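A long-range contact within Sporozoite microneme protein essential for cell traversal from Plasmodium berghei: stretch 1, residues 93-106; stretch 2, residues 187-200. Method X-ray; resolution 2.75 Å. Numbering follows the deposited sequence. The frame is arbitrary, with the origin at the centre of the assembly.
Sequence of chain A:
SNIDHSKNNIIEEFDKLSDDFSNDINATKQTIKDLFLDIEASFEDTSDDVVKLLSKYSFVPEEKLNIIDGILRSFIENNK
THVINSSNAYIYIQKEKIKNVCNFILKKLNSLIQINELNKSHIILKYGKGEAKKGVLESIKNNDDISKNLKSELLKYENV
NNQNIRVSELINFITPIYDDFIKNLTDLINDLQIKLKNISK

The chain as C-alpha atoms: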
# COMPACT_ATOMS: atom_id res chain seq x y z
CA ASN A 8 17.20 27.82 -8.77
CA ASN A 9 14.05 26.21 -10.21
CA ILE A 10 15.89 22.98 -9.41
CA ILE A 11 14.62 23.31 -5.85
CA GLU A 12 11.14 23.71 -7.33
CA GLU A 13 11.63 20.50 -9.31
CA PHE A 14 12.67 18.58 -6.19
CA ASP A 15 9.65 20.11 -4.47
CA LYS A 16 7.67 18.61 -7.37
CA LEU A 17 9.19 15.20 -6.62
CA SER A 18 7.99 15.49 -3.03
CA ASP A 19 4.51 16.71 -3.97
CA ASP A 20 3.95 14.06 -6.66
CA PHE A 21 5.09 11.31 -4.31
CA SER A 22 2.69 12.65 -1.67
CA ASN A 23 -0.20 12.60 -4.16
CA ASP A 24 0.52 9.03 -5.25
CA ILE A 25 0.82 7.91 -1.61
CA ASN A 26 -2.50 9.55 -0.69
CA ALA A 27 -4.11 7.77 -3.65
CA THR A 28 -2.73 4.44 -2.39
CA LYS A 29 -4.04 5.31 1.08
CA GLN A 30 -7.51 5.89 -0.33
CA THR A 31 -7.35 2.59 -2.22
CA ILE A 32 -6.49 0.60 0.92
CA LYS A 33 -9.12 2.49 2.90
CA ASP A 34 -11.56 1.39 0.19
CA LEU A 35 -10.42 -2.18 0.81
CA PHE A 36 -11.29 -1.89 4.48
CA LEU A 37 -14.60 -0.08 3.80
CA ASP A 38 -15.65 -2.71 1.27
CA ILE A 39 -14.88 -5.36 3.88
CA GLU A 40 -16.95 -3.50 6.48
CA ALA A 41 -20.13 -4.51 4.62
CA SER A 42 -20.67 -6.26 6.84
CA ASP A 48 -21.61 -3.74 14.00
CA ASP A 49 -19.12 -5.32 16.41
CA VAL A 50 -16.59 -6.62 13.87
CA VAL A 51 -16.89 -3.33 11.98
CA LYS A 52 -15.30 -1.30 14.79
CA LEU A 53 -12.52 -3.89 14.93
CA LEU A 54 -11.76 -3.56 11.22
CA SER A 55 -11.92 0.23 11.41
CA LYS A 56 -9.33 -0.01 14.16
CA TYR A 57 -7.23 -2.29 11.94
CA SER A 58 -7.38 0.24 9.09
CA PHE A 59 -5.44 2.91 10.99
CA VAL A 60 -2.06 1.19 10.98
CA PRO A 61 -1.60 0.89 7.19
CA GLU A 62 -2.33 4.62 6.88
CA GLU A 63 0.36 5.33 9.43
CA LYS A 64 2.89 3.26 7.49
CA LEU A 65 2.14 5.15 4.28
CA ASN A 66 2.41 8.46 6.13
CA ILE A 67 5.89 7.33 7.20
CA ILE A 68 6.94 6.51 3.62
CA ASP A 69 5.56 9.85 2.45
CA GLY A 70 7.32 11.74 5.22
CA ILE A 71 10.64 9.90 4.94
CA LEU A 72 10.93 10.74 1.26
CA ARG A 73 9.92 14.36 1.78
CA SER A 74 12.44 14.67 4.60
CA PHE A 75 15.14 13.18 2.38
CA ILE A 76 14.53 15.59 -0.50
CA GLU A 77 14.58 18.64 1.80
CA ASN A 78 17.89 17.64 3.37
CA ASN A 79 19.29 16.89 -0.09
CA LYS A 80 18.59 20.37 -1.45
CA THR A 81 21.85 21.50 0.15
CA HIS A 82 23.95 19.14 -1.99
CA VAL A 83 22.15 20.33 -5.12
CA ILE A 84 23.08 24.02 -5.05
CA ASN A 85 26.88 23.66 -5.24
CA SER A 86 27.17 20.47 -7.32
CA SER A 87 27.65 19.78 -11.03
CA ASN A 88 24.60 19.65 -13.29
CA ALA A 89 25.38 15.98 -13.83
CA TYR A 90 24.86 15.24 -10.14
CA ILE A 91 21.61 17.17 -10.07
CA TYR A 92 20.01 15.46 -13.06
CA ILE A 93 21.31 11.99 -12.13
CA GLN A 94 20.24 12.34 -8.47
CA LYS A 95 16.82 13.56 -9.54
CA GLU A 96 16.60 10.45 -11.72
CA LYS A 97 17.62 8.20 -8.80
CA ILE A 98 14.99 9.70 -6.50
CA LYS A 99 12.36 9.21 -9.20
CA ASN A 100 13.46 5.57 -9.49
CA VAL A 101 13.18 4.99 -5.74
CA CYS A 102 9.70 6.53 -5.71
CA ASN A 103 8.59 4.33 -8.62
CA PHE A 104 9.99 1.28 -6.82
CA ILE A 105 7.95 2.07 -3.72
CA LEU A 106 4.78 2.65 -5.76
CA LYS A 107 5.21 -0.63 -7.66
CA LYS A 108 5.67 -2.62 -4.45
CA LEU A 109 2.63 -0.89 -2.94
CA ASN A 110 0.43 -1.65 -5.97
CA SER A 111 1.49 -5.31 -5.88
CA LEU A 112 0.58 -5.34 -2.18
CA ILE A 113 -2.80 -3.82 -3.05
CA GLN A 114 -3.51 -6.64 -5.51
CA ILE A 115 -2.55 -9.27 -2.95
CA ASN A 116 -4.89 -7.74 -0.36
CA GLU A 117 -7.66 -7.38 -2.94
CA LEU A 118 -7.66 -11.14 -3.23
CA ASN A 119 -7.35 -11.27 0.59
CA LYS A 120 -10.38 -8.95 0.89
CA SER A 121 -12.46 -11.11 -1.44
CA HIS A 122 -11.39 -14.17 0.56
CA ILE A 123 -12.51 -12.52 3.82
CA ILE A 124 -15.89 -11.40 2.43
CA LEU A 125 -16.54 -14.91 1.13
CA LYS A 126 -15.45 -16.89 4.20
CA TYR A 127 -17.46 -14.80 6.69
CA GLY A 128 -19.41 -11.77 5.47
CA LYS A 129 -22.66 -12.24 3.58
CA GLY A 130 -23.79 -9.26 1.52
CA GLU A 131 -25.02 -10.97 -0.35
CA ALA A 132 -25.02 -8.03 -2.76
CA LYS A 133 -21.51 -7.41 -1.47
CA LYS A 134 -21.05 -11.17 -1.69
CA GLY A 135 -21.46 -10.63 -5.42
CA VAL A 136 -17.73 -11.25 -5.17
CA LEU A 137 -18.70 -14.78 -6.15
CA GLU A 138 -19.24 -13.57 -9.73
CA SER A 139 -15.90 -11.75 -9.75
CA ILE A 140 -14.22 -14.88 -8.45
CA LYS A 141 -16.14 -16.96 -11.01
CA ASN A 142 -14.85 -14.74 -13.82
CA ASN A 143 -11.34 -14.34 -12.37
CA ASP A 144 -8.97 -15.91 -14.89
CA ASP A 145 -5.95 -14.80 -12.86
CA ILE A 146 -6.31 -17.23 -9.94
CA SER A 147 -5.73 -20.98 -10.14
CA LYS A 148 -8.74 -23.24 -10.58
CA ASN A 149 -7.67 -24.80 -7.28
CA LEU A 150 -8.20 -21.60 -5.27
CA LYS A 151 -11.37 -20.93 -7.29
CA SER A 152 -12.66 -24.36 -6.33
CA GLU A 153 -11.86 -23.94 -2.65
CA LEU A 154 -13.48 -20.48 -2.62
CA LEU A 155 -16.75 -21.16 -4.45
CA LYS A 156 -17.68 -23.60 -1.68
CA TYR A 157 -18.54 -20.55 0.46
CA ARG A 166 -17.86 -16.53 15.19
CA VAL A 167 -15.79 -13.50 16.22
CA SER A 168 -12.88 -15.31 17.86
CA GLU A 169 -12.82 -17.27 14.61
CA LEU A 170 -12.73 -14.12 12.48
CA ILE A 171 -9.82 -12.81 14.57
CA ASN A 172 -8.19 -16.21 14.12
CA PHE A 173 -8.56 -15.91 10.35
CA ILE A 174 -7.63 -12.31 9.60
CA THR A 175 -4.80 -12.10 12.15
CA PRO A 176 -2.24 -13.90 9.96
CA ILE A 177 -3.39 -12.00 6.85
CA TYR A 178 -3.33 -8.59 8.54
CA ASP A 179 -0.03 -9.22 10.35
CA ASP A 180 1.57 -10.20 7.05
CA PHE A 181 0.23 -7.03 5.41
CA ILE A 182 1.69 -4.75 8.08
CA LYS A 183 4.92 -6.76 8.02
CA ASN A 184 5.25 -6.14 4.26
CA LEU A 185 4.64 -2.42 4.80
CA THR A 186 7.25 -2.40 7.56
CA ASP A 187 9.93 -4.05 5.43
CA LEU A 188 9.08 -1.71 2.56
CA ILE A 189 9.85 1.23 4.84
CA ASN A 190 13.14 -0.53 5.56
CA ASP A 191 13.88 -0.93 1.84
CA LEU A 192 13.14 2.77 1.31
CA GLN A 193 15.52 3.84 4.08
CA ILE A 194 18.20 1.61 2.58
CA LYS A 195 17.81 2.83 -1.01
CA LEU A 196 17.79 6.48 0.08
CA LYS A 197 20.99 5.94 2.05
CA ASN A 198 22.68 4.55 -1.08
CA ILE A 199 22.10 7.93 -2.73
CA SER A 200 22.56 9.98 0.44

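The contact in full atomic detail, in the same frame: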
# COMPACT_ATOMS: atom_id res chain seq x y z
N ILE A 93 21.18 13.40 -12.49
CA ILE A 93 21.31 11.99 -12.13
C ILE A 93 20.63 11.67 -10.80
O ILE A 93 19.89 10.69 -10.69
CB ILE A 93 22.80 11.58 -12.08
CG1 ILE A 93 23.42 11.66 -13.48
CG2 ILE A 93 22.95 10.18 -11.52
CD1 ILE A 93 24.91 11.41 -13.50
N GLN A 94 20.88 12.50 -9.78
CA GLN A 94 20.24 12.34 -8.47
C GLN A 94 18.73 12.43 -8.55
O GLN A 94 18.02 11.64 -7.93
CB GLN A 94 20.76 13.39 -7.48
CG GLN A 94 20.30 13.17 -6.05
CD GLN A 94 21.07 12.06 -5.34
OE1 GLN A 94 21.96 11.44 -5.92
NE2 GLN A 94 20.71 11.81 -4.08
N LYS A 95 18.25 13.40 -9.32
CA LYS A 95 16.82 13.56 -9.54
C LYS A 95 16.25 12.27 -10.13
O LYS A 95 15.22 11.75 -9.67
CB LYS A 95 16.56 14.75 -10.46
CG LYS A 95 15.11 15.18 -10.58
CD LYS A 95 15.03 16.56 -11.20
CE LYS A 95 15.17 16.48 -12.71
NZ LYS A 95 15.11 17.82 -13.35
N GLU A 96 16.96 11.73 -11.11
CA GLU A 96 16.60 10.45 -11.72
C GLU A 96 16.55 9.31 -10.70
O GLU A 96 15.59 8.52 -10.69
CB GLU A 96 17.61 10.13 -12.83
CG GLU A 96 17.53 8.73 -13.40
CD GLU A 96 18.71 8.42 -14.30
OE1 GLU A 96 19.55 9.31 -14.52
OE2 GLU A 96 18.80 7.27 -14.78
N LYS A 97 17.55 9.24 -9.83
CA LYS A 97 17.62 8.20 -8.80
C LYS A 97 16.45 8.27 -7.82
O LYS A 97 15.85 7.24 -7.46
CB LYS A 97 18.94 8.32 -8.03
CG LYS A 97 20.17 7.94 -8.85
CD LYS A 97 21.44 8.08 -8.03
CE LYS A 97 22.66 7.67 -8.83
NZ LYS A 97 23.92 7.84 -8.05
N ILE A 98 16.11 9.48 -7.40
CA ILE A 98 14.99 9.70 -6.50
C ILE A 98 13.69 9.26 -7.17
O ILE A 98 12.87 8.55 -6.56
CB ILE A 98 14.90 11.17 -6.06
CG1 ILE A 98 16.13 11.55 -5.24
CG2 ILE A 98 13.65 11.41 -5.23
CD1 ILE A 98 16.24 13.03 -4.94
N LYS A 99 13.52 9.65 -8.43
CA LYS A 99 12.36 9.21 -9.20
C LYS A 99 12.28 7.69 -9.24
O LYS A 99 11.19 7.11 -9.08
CB LYS A 99 12.41 9.78 -10.61
N ASN A 100 13.42 7.03 -9.44
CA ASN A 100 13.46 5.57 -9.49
C ASN A 100 13.04 4.93 -8.17
O ASN A 100 12.27 3.97 -8.16
CB ASN A 100 14.86 5.08 -9.86
CG ASN A 100 15.22 5.35 -11.31
OD1 ASN A 100 14.35 5.61 -12.15
ND2 ASN A 100 16.51 5.29 -11.62
N VAL A 101 13.53 5.49 -7.06
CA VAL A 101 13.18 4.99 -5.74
C VAL A 101 11.67 5.12 -5.51
O VAL A 101 11.01 4.17 -5.05
CB VAL A 101 13.95 5.73 -4.63
CG1 VAL A 101 13.41 5.39 -3.26
CG2 VAL A 101 15.43 5.39 -4.71
N CYS A 102 11.13 6.28 -5.85
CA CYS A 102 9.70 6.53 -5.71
C CYS A 102 8.88 5.51 -6.52
O CYS A 102 7.91 4.93 -6.02
CB CYS A 102 9.35 7.95 -6.16
SG CYS A 102 10.04 9.25 -5.11
N ASN A 103 9.29 5.29 -7.77
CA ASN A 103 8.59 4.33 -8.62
C ASN A 103 8.67 2.92 -8.06
O ASN A 103 7.70 2.16 -8.14
CB ASN A 103 9.17 4.35 -10.04
CG ASN A 103 8.86 5.64 -10.78
OD1 ASN A 103 7.93 6.36 -10.43
ND2 ASN A 103 9.65 5.93 -11.80
N PHE A 104 9.82 2.57 -7.49
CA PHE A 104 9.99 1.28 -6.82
C PHE A 104 8.96 1.11 -5.71
O PHE A 104 8.22 0.10 -5.67
CB PHE A 104 11.41 1.15 -6.28
CG PHE A 104 11.60 0.02 -5.31
CD1 PHE A 104 11.84 -1.27 -5.76
CD2 PHE A 104 11.56 0.25 -3.94
CE1 PHE A 104 12.02 -2.32 -4.87
CE2 PHE A 104 11.74 -0.79 -3.04
CZ PHE A 104 11.97 -2.07 -3.51
N ILE A 105 8.91 2.10 -4.82
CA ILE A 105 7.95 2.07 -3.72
C ILE A 105 6.52 1.90 -4.23
O ILE A 105 5.78 1.04 -3.75
CB ILE A 105 8.04 3.35 -2.86
CG1 ILE A 105 9.43 3.49 -2.24
CG2 ILE A 105 7.00 3.31 -1.75
CD1 ILE A 105 9.81 2.35 -1.30
N LEU A 106 6.15 2.70 -5.22
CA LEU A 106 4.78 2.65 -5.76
C LEU A 106 4.46 1.29 -6.38
O LEU A 106 3.34 0.78 -6.21
CB LEU A 106 4.57 3.77 -6.78
CG LEU A 106 4.59 5.18 -6.16
CD1 LEU A 106 4.46 6.27 -7.21
CD2 LEU A 106 3.47 5.30 -5.14
N ASP A 187 8.70 -3.73 6.15
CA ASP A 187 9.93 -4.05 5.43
C ASP A 187 10.13 -3.15 4.22
O ASP A 187 11.26 -2.91 3.79
CB ASP A 187 9.92 -5.52 5.01
CG ASP A 187 9.91 -6.47 6.20
OD1 ASP A 187 10.15 -5.99 7.34
OD2 ASP A 187 9.67 -7.68 6.01
N LEU A 188 9.02 -2.64 3.68
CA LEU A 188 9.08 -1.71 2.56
C LEU A 188 9.67 -0.38 3.01
O LEU A 188 10.47 0.23 2.30
CB LEU A 188 7.68 -1.49 1.98
CG LEU A 188 7.59 -0.83 0.60
CD1 LEU A 188 8.50 -1.53 -0.39
CD2 LEU A 188 6.15 -0.86 0.11
N ILE A 189 9.29 0.04 4.21
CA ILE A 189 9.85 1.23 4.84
C ILE A 189 11.35 1.02 5.04
O ILE A 189 12.15 1.95 4.88
CB ILE A 189 9.16 1.53 6.18
CG1 ILE A 189 7.74 2.05 5.95
CG2 ILE A 189 9.96 2.53 7.01
CD1 ILE A 189 6.96 2.31 7.23
N ASN A 190 11.73 -0.21 5.37
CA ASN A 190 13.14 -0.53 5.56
C ASN A 190 13.90 -0.48 4.24
O ASN A 190 15.03 0.00 4.18
CB ASN A 190 13.29 -1.90 6.22
CG ASN A 190 14.73 -2.21 6.61
OD1 ASN A 190 15.28 -1.58 7.51
ND2 ASN A 190 15.33 -3.19 5.95
N ASP A 191 13.28 -0.98 3.17
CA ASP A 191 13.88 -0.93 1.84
C ASP A 191 14.06 0.51 1.37
O ASP A 191 15.07 0.84 0.74
CB ASP A 191 13.04 -1.71 0.83
CG ASP A 191 13.06 -3.21 1.07
OD1 ASP A 191 14.03 -3.70 1.68
OD2 ASP A 191 12.11 -3.89 0.64
N LEU A 192 13.09 1.36 1.68
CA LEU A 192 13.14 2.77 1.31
C LEU A 192 14.29 3.48 2.02
O LEU A 192 15.02 4.27 1.40
CB LEU A 192 11.81 3.46 1.65
CG LEU A 192 11.76 4.97 1.45
CD1 LEU A 192 11.95 5.34 -0.00
CD2 LEU A 192 10.44 5.52 1.97
N GLN A 193 14.45 3.22 3.31
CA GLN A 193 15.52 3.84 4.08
C GLN A 193 16.89 3.37 3.62
O GLN A 193 17.87 4.10 3.73
CB GLN A 193 15.33 3.57 5.57
CG GLN A 193 14.30 4.48 6.23
CD GLN A 193 14.07 4.15 7.68
OE1 GLN A 193 14.19 3.00 8.11
NE2 GLN A 193 13.75 5.17 8.47
N ILE A 194 16.95 2.15 3.09
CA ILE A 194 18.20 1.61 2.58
C ILE A 194 18.55 2.23 1.23
O ILE A 194 19.68 2.67 1.01
CB ILE A 194 18.13 0.07 2.45
CG1 ILE A 194 18.15 -0.58 3.84
CG2 ILE A 194 19.29 -0.45 1.62
CD1 ILE A 194 18.01 -2.08 3.82
N LYS A 195 17.57 2.29 0.33
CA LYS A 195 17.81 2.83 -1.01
C LYS A 195 18.12 4.32 -0.98
O LYS A 195 18.90 4.81 -1.79
CB LYS A 195 16.60 2.57 -1.91
CG LYS A 195 16.53 1.15 -2.43
CD LYS A 195 15.42 0.96 -3.45
CE LYS A 195 15.53 -0.40 -4.12
NZ LYS A 195 15.56 -1.50 -3.11
N LEU A 196 17.52 5.05 -0.04
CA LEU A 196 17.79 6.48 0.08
C LEU A 196 19.19 6.72 0.62
O LEU A 196 19.85 7.69 0.24
CB LEU A 196 16.75 7.15 0.99
CG LEU A 196 15.36 7.35 0.40
CD1 LEU A 196 14.46 8.06 1.39
CD2 LEU A 196 15.45 8.13 -0.90
N LYS A 197 19.65 5.83 1.49
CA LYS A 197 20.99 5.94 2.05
C LYS A 197 22.05 5.73 0.97
O LYS A 197 23.11 6.35 1.00
CB LYS A 197 21.18 4.94 3.19
CG LYS A 197 22.44 5.17 4.00
CD LYS A 197 22.74 4.01 4.92
CE LYS A 197 24.14 4.14 5.51
NZ LYS A 197 24.55 2.93 6.27
N ASN A 198 21.75 4.86 0.01
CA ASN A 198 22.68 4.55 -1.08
C ASN A 198 22.85 5.71 -2.05
O ASN A 198 23.71 5.67 -2.93
CB ASN A 198 22.21 3.31 -1.84
CG ASN A 198 22.46 2.02 -1.08
OD1 ASN A 198 22.98 2.03 0.03
ND2 ASN A 198 22.08 0.90 -1.69
N ILE A 199 22.03 6.74 -1.89
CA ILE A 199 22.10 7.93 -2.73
C ILE A 199 22.15 9.16 -1.83
O ILE A 199 21.95 10.29 -2.29
CB ILE A 199 20.91 8.03 -3.70
CG1 ILE A 199 19.61 8.29 -2.94
CG2 ILE A 199 20.79 6.76 -4.54
CD1 ILE A 199 18.39 8.45 -3.83
N SER A 200 22.42 8.92 -0.55
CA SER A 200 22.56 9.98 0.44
C SER A 200 24.02 10.40 0.58
O SER A 200 24.90 9.82 -0.06
CB SER A 200 22.00 9.52 1.80
OG SER A 200 21.99 10.57 2.74

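Two helical segments far apart in sequence lie side by side, running nearly antiparallel (169° between their N-to-C directions) with axes 10.5 Å apart at closest approach. Residues 93-106 are helical throughout; the second stretch begins as helix and finishes in a type I turn from Lys 197 to Ser 200. Pairs run in opposite order along the two stretches: CA of Ile 105 lies 7.3 Å from CA of Leu 192, CA of Val 101 lies 7.0 Å from CA of Lys 195, and CA of Gln 94 lies 7.5 Å from CA of Ile 199. Together the stretches bury 606 Å², mostly through apolar side chains.

Val 101 is the bump at the middle of the contact. Its CB points toward the second helix. Val 101 CG1 packs against Leu 192 CD1 at 3.6 Å and Leu 196 CD2 at 4.2 Å; Val 101 CG2 lies 4.1 Å from Lys 195 CB and 4.3 Å from Ile 199 CD1. The short branched side chain thus fills a hollow walled by four residues.

One helical turn on, Ile 105 (m, m) places CD1 between two leucines, 3.7 Å from Leu 192 CB and 4.2 Å from Leu 188 CD1. Leu 188 and Leu 192 both leave their backbone sideways, yet their t, p rotamers bring their ends nearer the first helix.

Beside this seam, the ring of Phe 104 is covered on one face by Lys 195. The lysine's extended chain bends at chi4 (55°, p), laying CE 3.8 Å from the ring centroid, almost on the ring normal, as a CH-pi contact; NZ, 4.0 Å from the same centroid, adds a cation-pi interaction, its charge facing the ring's electron-rich surface. Asp 191 CB meets the ring edge, 4.2 Å from Phe 104 CE2, and Leu 188 CD1 approaches that same Phe 104 CE2 obliquely at 4.3 Å.

At the other end, Ile 199 is the largest contributor, with 102 Å² covered. Within the turn, it points toward stretch 1, and its p, t rotamer sends CD1 into the space beside Ile 98 and Val 101, 4.1 Å from Ile 98 CG1. Its CG2 rests 3.8 Å from Lys 97 CD, so the aliphatic part of that exposed lysine flanks it. Gln 94 fastens this end: NE2 donates a hydrogen bond to the backbone O of Ile 199 (2.7 Å, 160° at the hydrogen), the sole hydrogen bond between the stretches, tying a helix side chain to the turn.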